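Local coordinates for protein 3-hexulose-6-phosphate synthase (Mycobacterium gastri, PDB 3AJX) that is a synthase of the HUMPS family that folds as a TIM barrel and holds a magnesium ion, at residues M133-G136 with L137-A141. The protein carries 1 engineered substitution. Numbering follows the deposited sequence.
With SO4 (sulfate ion), chain G.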
ATOM      1  N   MET A 133       9.296 -13.325  -2.931  1.00  9.04           N
ATOM      2  CA  MET A 133       8.621 -14.373  -2.172  1.00 10.09           C
ATOM      3  C   MET A 133       8.734 -13.788  -0.778  1.00 10.78           C
ATOM      4  O   MET A 133       9.729 -13.967  -0.075  1.00 11.31           O
ATOM      5  CB  MET A 133       9.368 -15.693  -2.297  1.00  9.56           C
ATOM      6  CG  MET A 133       9.258 -16.303  -3.694  1.00  8.87           C
ATOM      7  SD  MET A 133       7.528 -16.495  -4.179  1.00 11.74           S
ATOM      8  CE  MET A 133       7.688 -17.102  -5.871  1.00 11.06           C
ATOM      9  N   HIS A 134       7.687 -13.064  -0.410  1.00 11.54           N
ATOM     10  CA  HIS A 134       7.644 -12.315   0.833  1.00 12.02           C
ATOM     11  C   HIS A 134       6.640 -12.754   1.896  1.00 10.80           C
ATOM     12  O   HIS A 134       5.473 -13.020   1.601  1.00 10.96           O
ATOM     13  CB  HIS A 134       7.373 -10.855   0.449  1.00 13.65           C
ATOM     14  CG  HIS A 134       7.523  -9.877   1.569  1.00 13.19           C
ATOM     15  ND1 HIS A 134       7.149  -8.555   1.445  1.00 15.89           N
ATOM     16  CD2 HIS A 134       8.020 -10.013   2.820  1.00 14.33           C
ATOM     17  CE1 HIS A 134       7.410  -7.922   2.575  1.00 17.05           C
ATOM     18  NE2 HIS A 134       7.940  -8.782   3.424  1.00 15.56           N
ATOM     19  N   ALA A 135       7.114 -12.835   3.134  1.00 11.88           N
ATOM     20  CA  ALA A 135       6.264 -13.169   4.273  1.00 11.75           C
ATOM     21  C   ALA A 135       6.410 -11.942   5.170  1.00 11.02           C
ATOM     22  O   ALA A 135       7.500 -11.648   5.654  1.00 11.92           O
ATOM     23  CB  ALA A 135       6.774 -14.416   4.988  1.00 11.53           C
ATOM     24  N   GLY A 136       5.320 -11.208   5.360  1.00 11.86           N
ATOM     25  CA  GLY A 136       5.364 -10.008   6.175  1.00 12.54           C
ATOM     26  C   GLY A 136       5.618 -10.249   7.650  1.00 12.06           C
ATOM     27  O   GLY A 136       5.678 -11.389   8.108  1.00 12.30           O
ATOM     28  N   LEU A 137       5.759  -9.163   8.401  1.00 13.08           N
ATOM     29  CA  LEU A 137       6.009  -9.257   9.833  1.00 14.61           C
ATOM     30  C   LEU A 137       4.859  -9.925  10.582  1.00 13.72           C
ATOM     31  O   LEU A 137       5.088 -10.691  11.518  1.00 13.18           O
ATOM     32  CB  LEU A 137       6.281  -7.866  10.414  1.00 16.89           C
ATOM     33  CG  LEU A 137       7.519  -7.157   9.852  1.00 19.01           C
ATOM     34  CD1 LEU A 137       7.662  -5.786  10.492  1.00 21.53           C
ATOM     35  CD2 LEU A 137       8.767  -7.997  10.115  1.00 20.79           C
ATOM     36  N   ASP A 138       3.623  -9.652  10.179  1.00 13.59           N
ATOM     37  CA  ASP A 138       2.493 -10.274  10.858  1.00 14.16           C
ATOM     38  C   ASP A 138       2.465 -11.779  10.615  1.00 14.47           C
ATOM     39  O   ASP A 138       2.176 -12.555  11.527  1.00 14.61           O
ATOM     40  CB  ASP A 138       1.173  -9.637  10.413  1.00 12.94           C
ATOM     41  CG  ASP A 138       1.000  -8.228  10.953  1.00 14.23           C
ATOM     42  OD1 ASP A 138       1.321  -8.009  12.139  1.00 16.01           O
ATOM     43  OD2 ASP A 138       0.537  -7.347  10.202  1.00 12.77           O
ATOM     44  N   GLU A 139       2.776 -12.193   9.390  1.00 13.87           N
ATOM     45  CA  GLU A 139       2.785 -13.613   9.057  1.00 14.63           C
ATOM     46  C   GLU A 139       3.926 -14.326   9.779  1.00 15.24           C
ATOM     47  O   GLU A 139       3.770 -15.454  10.254  1.00 15.94           O
ATOM     48  CB  GLU A 139       2.930 -13.807   7.544  1.00 15.10           C
ATOM     49  CG  GLU A 139       3.067 -15.266   7.131  1.00 17.45           C
ATOM     50  CD  GLU A 139       3.100 -15.461   5.630  1.00 19.77           C
ATOM     51  OE1 GLU A 139       3.262 -16.621   5.194  1.00 18.42           O
ATOM     52  OE2 GLU A 139       2.961 -14.464   4.887  1.00 17.64           O
ATOM     53  N   GLN A 140       5.072 -13.659   9.860  1.00 14.44           N
ATOM     54  CA  GLN A 140       6.245 -14.221  10.521  1.00 15.05           C
ATOM     55  C   GLN A 140       5.976 -14.465  12.000  1.00 17.06           C
ATOM     56  O   GLN A 140       6.526 -15.392  12.594  1.00 16.10           O
ATOM     57  CB  GLN A 140       7.439 -13.272  10.385  1.00 14.89           C
ATOM     58  CG  GLN A 140       8.037 -13.188   8.992  1.00 14.32           C
ATOM     59  CD  GLN A 140       9.162 -12.171   8.909  1.00 15.99           C
ATOM     60  OE1 GLN A 140      10.096 -12.194   9.713  1.00 18.70           O
ATOM     61  NE2 GLN A 140       9.078 -11.274   7.935  1.00 15.21           N
ATOM     62  N   ALA A 141       5.126 -13.627  12.584  1.00 17.43           N
ATOM     63  CA  ALA A 141       4.789 -13.718  13.998  1.00 21.16           C
ATOM     64  C   ALA A 141       3.908 -14.912  14.347  1.00 23.27           C
ATOM     65  O   ALA A 141       3.821 -15.300  15.513  1.00 24.69           O
ATOM     66  CB  ALA A 141       4.115 -12.427  14.450  1.00 20.33           C
TER
HETATM   67  S   SO4 G6001      12.600  -8.873   7.410  1.00 24.59           S
HETATM   68  O1  SO4 G6001      12.471  -8.349   8.787  1.00 21.45           O
HETATM   69  O2  SO4 G6001      11.447  -9.733   7.080  1.00 22.12           O
HETATM   70  O3  SO4 G6001      13.841  -9.663   7.303  1.00 21.29           O
HETATM   71  O4  SO4 G6001      12.657  -7.741   6.467  1.00 23.04           O
HETATM   72  O   HOH W   1       3.047 -14.148   2.176  1.00 12.84           O
HETATM   73  O   HOH W   2       2.615 -11.881   4.887  1.00 14.77           O
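At the end of barrel strand 130-134 the chain passes through Ala-135 and Gly-136, the N-cap residue, into the short helix 137-140, whose side chains Glu-139 and Gln-140 fold back on the two loop residues. Gly-136 O accepts the first helical bond, from Gln-140 N at 2.9 Å. The side chain of Gln-140 runs back alongside this carbonyl, with CG 3.1 Å from Gly-136 O, and its amide reaches the preceding peptide: NE2 donates to Ala-135 O at 2.8 Å, from 28° outside the carbonyl plane. NE2 also donates to O2 of a sulfate ion, probably from the crystallisation liquor, at 3.0 Å; the two acceptors probably hold the amide in this rotation. Glu-139, with CG anti to its backbone N (chi1 175°), lays its carboxylate against Ala-135, OE2 lying 3.6 Å from Ala-135 CA. That oxygen accepts from two waters, one donating to His-134 O and the other accepting from Gly-136 N at 2.8 Å. The sulfate also accepts from the backbone N of Gly-166, Gly-186 and Gly-187, Asp-64 of the second subunit accepts from Leu-137 N and Asp-138 N, and Ala-135 packs on Leu-150 of helix 148-157 and is backbone hydrogen-bonded to Ala-164 at the end of strand 161-164.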